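PDB 2VF7: excinuclease ABC, subunit A. from Deinococcus radiodurans, which probably binds DNA and hydrolyses ATP as a zinc-containing, UvrA-type ABC ATPase linked to excision repair of damaged DNA. Local coordinates for residues 200-205 with 217-222; 182-187 with 253-258. The protein carries 1 engineered substitution. One frame throughout, in Å; residues are numbered along the deposited sequence.

Interaction 1 of 2, residues 200-205 with 217-222; sequences LGIDVD and HWILFT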
ATOM      1  N   LEU A 200     -26.787  35.826  -8.594  1.00 54.02           N
ATOM      2  CA  LEU A 200     -26.433  36.920  -7.712  1.00 53.67           C
ATOM      3  C   LEU A 200     -26.777  38.294  -8.286  1.00 53.68           C
ATOM      4  O   LEU A 200     -26.612  39.286  -7.591  1.00 54.70           O
ATOM      5  CB  LEU A 200     -24.945  36.872  -7.370  1.00 53.26           C
ATOM      6  CG  LEU A 200     -24.436  35.792  -6.430  1.00 52.21           C
ATOM      7  CD1 LEU A 200     -22.947  35.996  -6.278  1.00 50.30           C
ATOM      8  CD2 LEU A 200     -25.153  35.891  -5.080  1.00 51.59           C
ATOM      9  N   GLY A 201     -27.235  38.355  -9.535  1.00 54.06           N
ATOM     10  CA  GLY A 201     -27.743  39.602 -10.138  1.00 53.78           C
ATOM     11  C   GLY A 201     -26.664  40.493 -10.737  1.00 54.55           C
ATOM     12  O   GLY A 201     -26.858  41.714 -10.913  1.00 54.11           O
ATOM     13  N   ILE A 202     -25.516  39.884 -11.043  1.00 54.79           N
ATOM     14  CA  ILE A 202     -24.426  40.566 -11.742  1.00 54.10           C
ATOM     15  C   ILE A 202     -24.630  40.375 -13.235  1.00 54.54           C
ATOM     16  O   ILE A 202     -25.135  39.338 -13.654  1.00 54.89           O
ATOM     17  CB  ILE A 202     -23.041  40.029 -11.266  1.00 53.67           C
ATOM     18  CG1 ILE A 202     -22.782  40.515  -9.832  1.00 52.66           C
ATOM     19  CG2 ILE A 202     -21.892  40.446 -12.241  1.00 52.45           C
ATOM     20  CD1 ILE A 202     -21.818  39.673  -9.054  1.00 53.32           C
ATOM     21  N   ASP A 203     -24.232  41.384 -14.018  1.00 54.78           N
ATOM     22  CA  ASP A 203     -24.403  41.425 -15.465  1.00 54.77           C
ATOM     23  C   ASP A 203     -23.261  40.714 -16.225  1.00 54.35           C
ATOM     24  O   ASP A 203     -22.099  41.134 -16.274  1.00 53.68           O
ATOM     25  CB  ASP A 203     -24.552  42.885 -15.932  1.00 55.64           C
ATOM     26  CG  ASP A 203     -25.152  43.018 -17.331  1.00 56.58           C
ATOM     27  OD1 ASP A 203     -25.292  42.017 -18.070  1.00 56.62           O
ATOM     28  OD2 ASP A 203     -25.493  44.167 -17.689  1.00 60.04           O
ATOM     29  N   VAL A 204     -23.662  39.628 -16.847  1.00 53.76           N
ATOM     30  CA  VAL A 204     -22.789  38.667 -17.445  1.00 52.97           C
ATOM     31  C   VAL A 204     -22.639  38.941 -18.979  1.00 53.31           C
ATOM     32  O   VAL A 204     -21.746  38.406 -19.637  1.00 52.69           O
ATOM     33  CB  VAL A 204     -23.378  37.282 -17.026  1.00 53.22           C
ATOM     34  CG1 VAL A 204     -23.528  36.285 -18.179  1.00 51.91           C
ATOM     35  CG2 VAL A 204     -22.653  36.739 -15.778  1.00 51.31           C
ATOM     36  N   ASP A 205     -23.491  39.827 -19.504  1.00 53.66           N
ATOM     37  CA  ASP A 205     -23.562  40.136 -20.940  1.00 54.58           C
ATOM     38  C   ASP A 205     -23.185  41.597 -21.245  1.00 54.64           C
ATOM     39  O   ASP A 205     -23.694  42.194 -22.189  1.00 54.59           O
ATOM     40  CB  ASP A 205     -24.962  39.822 -21.491  1.00 54.12           C
ATOM     41  CG  ASP A 205     -25.384  38.396 -21.225  1.00 55.12           C
ATOM     42  OD1 ASP A 205     -24.792  37.481 -21.829  1.00 55.36           O
ATOM     43  OD2 ASP A 205     -26.309  38.188 -20.408  1.00 54.96           O
ATOM     44  N   HIS A 217     -13.379  43.752  -8.555  1.00 52.08           N
ATOM     45  CA  HIS A 217     -12.540  43.313  -7.450  1.00 52.10           C
ATOM     46  C   HIS A 217     -13.072  42.049  -6.761  1.00 51.90           C
ATOM     47  O   HIS A 217     -12.329  41.079  -6.582  1.00 52.39           O
ATOM     48  CB  HIS A 217     -12.376  44.438  -6.431  1.00 52.27           C
ATOM     49  CG  HIS A 217     -11.198  44.254  -5.528  1.00 54.07           C
ATOM     50  ND1 HIS A 217     -11.319  43.829  -4.223  1.00 54.76           N
ATOM     51  CD2 HIS A 217      -9.871  44.423  -5.749  1.00 55.13           C
ATOM     52  CE1 HIS A 217     -10.119  43.745  -3.677  1.00 55.80           C
ATOM     53  NE2 HIS A 217      -9.223  44.103  -4.582  1.00 55.78           N
ATOM     54  N   TRP A 218     -14.347  42.067  -6.377  1.00 51.15           N
ATOM     55  CA  TRP A 218     -15.002  40.927  -5.708  1.00 50.99           C
ATOM     56  C   TRP A 218     -14.865  39.622  -6.489  1.00 50.46           C
ATOM     57  O   TRP A 218     -14.356  38.628  -5.977  1.00 50.91           O
ATOM     58  CB  TRP A 218     -16.479  41.240  -5.490  1.00 50.84           C
ATOM     59  CG  TRP A 218     -17.156  40.312  -4.557  1.00 51.29           C
ATOM     60  CD1 TRP A 218     -17.192  40.411  -3.201  1.00 51.16           C
ATOM     61  CD2 TRP A 218     -17.910  39.143  -4.898  1.00 50.92           C
ATOM     62  NE1 TRP A 218     -17.913  39.375  -2.668  1.00 51.39           N
ATOM     63  CE2 TRP A 218     -18.372  38.581  -3.685  1.00 51.40           C
ATOM     64  CE3 TRP A 218     -18.248  38.520  -6.105  1.00 50.10           C
ATOM     65  CZ2 TRP A 218     -19.141  37.417  -3.640  1.00 50.64           C
ATOM     66  CZ3 TRP A 218     -19.018  37.359  -6.061  1.00 51.80           C
ATOM     67  CH2 TRP A 218     -19.460  36.824  -4.832  1.00 50.32           C
ATOM     68  N   ILE A 219     -15.310  39.641  -7.742  1.00 49.92           N
ATOM     69  CA  ILE A 219     -15.240  38.491  -8.638  1.00 49.04           C
ATOM     70  C   ILE A 219     -13.845  37.859  -8.665  1.00 49.21           C
ATOM     71  O   ILE A 219     -13.693  36.633  -8.593  1.00 48.56           O
ATOM     72  CB  ILE A 219     -15.702  38.902 -10.063  1.00 48.63           C
ATOM     73  CG1 ILE A 219     -17.182  39.292 -10.015  1.00 47.72           C
ATOM     74  CG2 ILE A 219     -15.437  37.793 -11.089  1.00 48.63           C
ATOM     75  CD1 ILE A 219     -17.731  39.842 -11.291  1.00 46.87           C
ATOM     76  N   LEU A 220     -12.842  38.727  -8.774  1.00 49.25           N
ATOM     77  CA  LEU A 220     -11.439  38.343  -8.925  1.00 49.43           C
ATOM     78  C   LEU A 220     -10.729  37.988  -7.610  1.00 49.70           C
ATOM     79  O   LEU A 220      -9.918  37.073  -7.594  1.00 50.41           O
ATOM     80  CB  LEU A 220     -10.690  39.467  -9.641  1.00 48.72           C
ATOM     81  CG  LEU A 220     -10.332  39.432 -11.129  1.00 49.68           C
ATOM     82  CD1 LEU A 220     -11.298  38.650 -12.032  1.00 49.62           C
ATOM     83  CD2 LEU A 220     -10.178  40.868 -11.626  1.00 50.18           C
ATOM     84  N   PHE A 221     -11.037  38.687  -6.516  1.00 49.98           N
ATOM     85  CA  PHE A 221     -10.224  38.594  -5.287  1.00 50.48           C
ATOM     86  C   PHE A 221     -10.891  38.120  -3.966  1.00 50.98           C
ATOM     87  O   PHE A 221     -10.176  37.772  -3.007  1.00 52.06           O
ATOM     88  CB  PHE A 221      -9.432  39.892  -5.061  1.00 49.97           C
ATOM     89  CG  PHE A 221      -8.517  40.250  -6.211  1.00 50.36           C
ATOM     90  CD1 PHE A 221      -7.307  39.589  -6.398  1.00 50.17           C
ATOM     91  CD2 PHE A 221      -8.874  41.252  -7.116  1.00 51.21           C
ATOM     92  CE1 PHE A 221      -6.457  39.921  -7.470  1.00 49.59           C
ATOM     93  CE2 PHE A 221      -8.034  41.598  -8.190  1.00 50.64           C
ATOM     94  CZ  PHE A 221      -6.822  40.928  -8.371  1.00 49.30           C
ATOM     95  N   THR A 222     -12.221  38.116  -3.898  1.00 50.61           N
ATOM     96  CA  THR A 222     -12.916  37.736  -2.668  1.00 50.50           C
ATOM     97  C   THR A 222     -12.502  36.365  -2.132  1.00 50.69           C
ATOM     98  O   THR A 222     -12.063  35.516  -2.903  1.00 50.29           O
ATOM     99  CB  THR A 222     -14.460  37.817  -2.812  1.00 50.12           C
ATOM    100  OG1 THR A 222     -15.064  37.710  -1.523  1.00 51.34           O
ATOM    101  CG2 THR A 222     -15.014  36.720  -3.705  1.00 50.32           C
TER
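The backbone oxygen of Trp-218, a residue whose indole meets Leu-200 on the facing loop, is gripped twice from its own chain. Thr-222 N donates to Trp-218 O at 3.0 Å, and Phe-221 N adds a weak bond to the same oxygen at 3.4 Å, just where helix 213-221 gives out. Two neighbours limit how the indole can turn: Thr-222 CG2 sits over the centre of one face, 3.8 Å above the plane, and NE1 is hydrogen-bonded to Glu-224 OE1. With CG anti to the backbone N (chi1 -167°), the benzo end is swung out from the helix, and its CH2 atom lies 3.9 Å from CD1 of Leu-200. That methyl approaches obliquely, and the two side chains cross at about a right angle. The principle illustrated is helix-to-loop packing by a few apolar branches: helix 187-199 ends in a Schellman motif, with Gly-201 at positive phi, and the chain leaving it offers Leu-200 and Ile-202 to the later helix within the UvrA DNA-binding family region. At the next residue of that helix, CG2 of Ile-202 lies 4.3 Å from CD1 of Ile-219, a looser apolar contact, and Leu-197 of the preceding helix touches both isoleucines. The loop itself goes on into an Asx turn at Asp-203 and a salt bridge from Asp-205 to Arg-177.

Interaction 2 of 2, residues 182-187 with 253-258; sequences AAWPQA and GTFSSA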
ATOM      1  N   ALA A 182     -10.663  34.455 -17.973  1.00 51.35           N
ATOM      2  CA  ALA A 182     -10.023  33.291 -18.579  1.00 52.21           C
ATOM      3  C   ALA A 182      -9.395  32.336 -17.570  1.00 52.97           C
ATOM      4  O   ALA A 182      -9.261  31.124 -17.841  1.00 53.19           O
ATOM      5  CB  ALA A 182      -8.983  33.741 -19.596  1.00 52.05           C
ATOM      6  N   ALA A 183      -9.018  32.882 -16.419  1.00 53.24           N
ATOM      7  CA  ALA A 183      -8.447  32.103 -15.317  1.00 53.45           C
ATOM      8  C   ALA A 183      -9.440  31.086 -14.714  1.00 53.79           C
ATOM      9  O   ALA A 183      -9.053  30.170 -13.971  1.00 54.17           O
ATOM     10  CB  ALA A 183      -7.937  33.048 -14.252  1.00 52.79           C
ATOM     11  N   TRP A 184     -10.722  31.242 -15.015  1.00 53.42           N
ATOM     12  CA  TRP A 184     -11.693  30.224 -14.605  1.00 52.84           C
ATOM     13  C   TRP A 184     -11.575  28.945 -15.466  1.00 53.52           C
ATOM     14  O   TRP A 184     -11.076  28.999 -16.591  1.00 53.36           O
ATOM     15  CB  TRP A 184     -13.115  30.794 -14.614  1.00 51.58           C
ATOM     16  CG  TRP A 184     -13.523  31.323 -13.294  1.00 51.21           C
ATOM     17  CD1 TRP A 184     -13.002  30.975 -12.068  1.00 50.29           C
ATOM     18  CD2 TRP A 184     -14.568  32.265 -13.027  1.00 51.24           C
ATOM     19  NE1 TRP A 184     -13.645  31.652 -11.071  1.00 50.53           N
ATOM     20  CE2 TRP A 184     -14.602  32.464 -11.626  1.00 51.17           C
ATOM     21  CE3 TRP A 184     -15.475  32.974 -13.835  1.00 50.82           C
ATOM     22  CZ2 TRP A 184     -15.507  33.340 -11.015  1.00 51.20           C
ATOM     23  CZ3 TRP A 184     -16.374  33.837 -13.228  1.00 50.17           C
ATOM     24  CH2 TRP A 184     -16.378  34.019 -11.831  1.00 51.25           C
ATOM     25  N   PRO A 185     -12.040  27.796 -14.945  1.00 54.21           N
ATOM     26  CA  PRO A 185     -11.818  26.535 -15.648  1.00 54.87           C
ATOM     27  C   PRO A 185     -12.436  26.497 -17.033  1.00 55.88           C
ATOM     28  O   PRO A 185     -13.379  27.234 -17.318  1.00 56.57           O
ATOM     29  CB  PRO A 185     -12.502  25.500 -14.747  1.00 54.49           C
ATOM     30  CG  PRO A 185     -12.630  26.146 -13.434  1.00 54.21           C
ATOM     31  CD  PRO A 185     -12.791  27.593 -13.689  1.00 54.58           C
ATOM     32  N   GLN A 186     -11.895  25.643 -17.890  1.00 56.56           N
ATOM     33  CA  GLN A 186     -12.461  25.428 -19.212  1.00 56.85           C
ATOM     34  C   GLN A 186     -13.727  24.615 -19.047  1.00 56.64           C
ATOM     35  O   GLN A 186     -14.029  24.142 -17.943  1.00 57.13           O
ATOM     36  CB  GLN A 186     -11.468  24.705 -20.124  1.00 57.05           C
ATOM     37  CG  GLN A 186     -10.205  25.530 -20.456  1.00 57.84           C
ATOM     38  CD  GLN A 186      -9.185  24.747 -21.267  1.00 58.46           C
ATOM     39  OE1 GLN A 186      -8.702  23.688 -20.841  1.00 60.36           O
ATOM     40  NE2 GLN A 186      -8.834  25.272 -22.439  1.00 59.50           N
ATOM     41  N   ALA A 187     -14.465  24.471 -20.146  1.00 55.66           N
ATOM     42  CA  ALA A 187     -15.753  23.782 -20.172  1.00 54.73           C
ATOM     43  C   ALA A 187     -16.620  24.127 -18.962  1.00 53.62           C
ATOM     44  O   ALA A 187     -16.642  25.275 -18.540  1.00 54.12           O
ATOM     45  CB  ALA A 187     -15.577  22.268 -20.361  1.00 54.12           C
ATOM     46  N   GLY A 253     -25.019  25.924  -6.188  1.00 48.36           N
ATOM     47  CA  GLY A 253     -23.649  26.156  -6.643  1.00 48.27           C
ATOM     48  C   GLY A 253     -22.852  26.905  -5.602  1.00 48.49           C
ATOM     49  O   GLY A 253     -23.432  27.666  -4.827  1.00 48.85           O
ATOM     50  N   THR A 254     -21.523  26.733  -5.616  1.00 48.34           N
ATOM     51  CA  THR A 254     -20.621  27.411  -4.671  1.00 47.50           C
ATOM     52  C   THR A 254     -19.654  28.330  -5.396  1.00 47.85           C
ATOM     53  O   THR A 254     -18.893  27.905  -6.279  1.00 48.76           O
ATOM     54  CB  THR A 254     -19.837  26.392  -3.779  1.00 47.42           C
ATOM     55  OG1 THR A 254     -20.753  25.428  -3.232  1.00 46.08           O
ATOM     56  CG2 THR A 254     -19.117  27.096  -2.622  1.00 46.48           C
ATOM     57  N   PHE A 255     -19.668  29.599  -5.033  1.00 47.29           N
ATOM     58  CA  PHE A 255     -18.792  30.564  -5.697  1.00 47.51           C
ATOM     59  C   PHE A 255     -17.325  30.323  -5.348  1.00 47.64           C
ATOM     60  O   PHE A 255     -16.996  29.933  -4.239  1.00 48.13           O
ATOM     61  CB  PHE A 255     -19.184  31.997  -5.337  1.00 47.09           C
ATOM     62  CG  PHE A 255     -18.411  33.037  -6.090  1.00 47.05           C
ATOM     63  CD1 PHE A 255     -18.592  33.200  -7.463  1.00 46.17           C
ATOM     64  CD2 PHE A 255     -17.483  33.840  -5.430  1.00 47.18           C
ATOM     65  CE1 PHE A 255     -17.852  34.158  -8.177  1.00 48.41           C
ATOM     66  CE2 PHE A 255     -16.735  34.794  -6.123  1.00 47.78           C
ATOM     67  CZ  PHE A 255     -16.923  34.961  -7.503  1.00 48.16           C
ATOM     68  N   SER A 256     -16.456  30.496  -6.326  1.00 48.10           N
ATOM     69  CA  SER A 256     -15.035  30.567  -6.073  1.00 48.64           C
ATOM     70  C   SER A 256     -14.465  31.696  -6.908  1.00 48.93           C
ATOM     71  O   SER A 256     -14.666  31.742  -8.124  1.00 49.56           O
ATOM     72  CB  SER A 256     -14.335  29.263  -6.406  1.00 48.22           C
ATOM     73  OG  SER A 256     -13.143  29.575  -7.099  1.00 50.54           O
ATOM     74  N   SER A 257     -13.770  32.623  -6.261  1.00 49.17           N
ATOM     75  CA  SER A 257     -13.201  33.768  -6.974  1.00 48.76           C
ATOM     76  C   SER A 257     -12.125  33.308  -7.958  1.00 49.38           C
ATOM     77  O   SER A 257     -11.652  32.183  -7.864  1.00 49.71           O
ATOM     78  CB  SER A 257     -12.633  34.775  -5.992  1.00 48.34           C
ATOM     79  OG  SER A 257     -11.557  34.206  -5.282  1.00 49.24           O
ATOM     80  N   ALA A 258     -11.749  34.164  -8.915  1.00 49.59           N
ATOM     81  CA  ALA A 258     -10.708  33.795  -9.875  1.00 49.65           C
ATOM     82  C   ALA A 258      -9.401  33.437  -9.163  1.00 50.54           C
ATOM     83  O   ALA A 258      -8.755  32.449  -9.514  1.00 51.41           O
ATOM     84  CB  ALA A 258     -10.484  34.898 -10.900  1.00 48.71           C
TER
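This is a buried contact in which one tryptophan from a loop, Trp-184, docks on the strand-to-helix junction that follows the two-stranded antiparallel sheet of the UvrA DNA-binding family region. The junction runs from strand 251-254 into helix 258-268, with Ser-257 as its N-cap: Ser-257 OG is hydrogen-bonded to Arg-260 N, as the cap, and to Thr-222 O. The backbones come nearest where CA of Trp-184 lies 6.0 Å from CA of Ala-258. Polar and apolar matching are combined in a single side chain. The indole NE1 donates to Ser-256 O at 3.1 Å, in a bent bond with an N-H...O angle of 136°, the oxygen lying at the ring edge and tilted 16° out of the indole plane. Next to it, CZ2 of the indole meets CE1 of Phe-255 at 3.8 Å; the phenyl carbon arrives near the indole plane, and the side chains cross at about a right angle. Phe-255 reaches there because its CG stands anti to the backbone N (chi1 -174°). A leucine in place of Trp-184 would probably leave Ser-256 O without its indole donor and open a gap beside the Phe-255 ring. Gln-193 of helix 187-199 touches both aromatic residues; its OE1 accepts from Ser-256 N and its NE2 donates to Thr-254 O, which probably helps to hold the backbone carrying the acceptor. On the junction itself, the hydroxyl OG of Ser-256 donates to Ser-257 O at 3.1 Å.

In the fold
Interaction 1 is nested along the chain inside the loop that interaction 2 closes: 182-187 comes first, then 200-205 and 217-222, and finally 253-258. Their centres are 11 Å apart, and the two meet directly where the end of helix 213-221 abuts the start of helix 258-268. There Ala-258 N lies 3.2 Å from Ile-219 O, a probable hydrogen bond, and the rings of Trp-218 and Phe-255 stack. Helix 187-199 serves both, with Leu-197 touching side chains of each. All four segments fall within the UvrA DNA-binding family region, away from the nucleotide and zinc sites, so together they probably help to join its loops and helices to the small sheet 227-230/251-254.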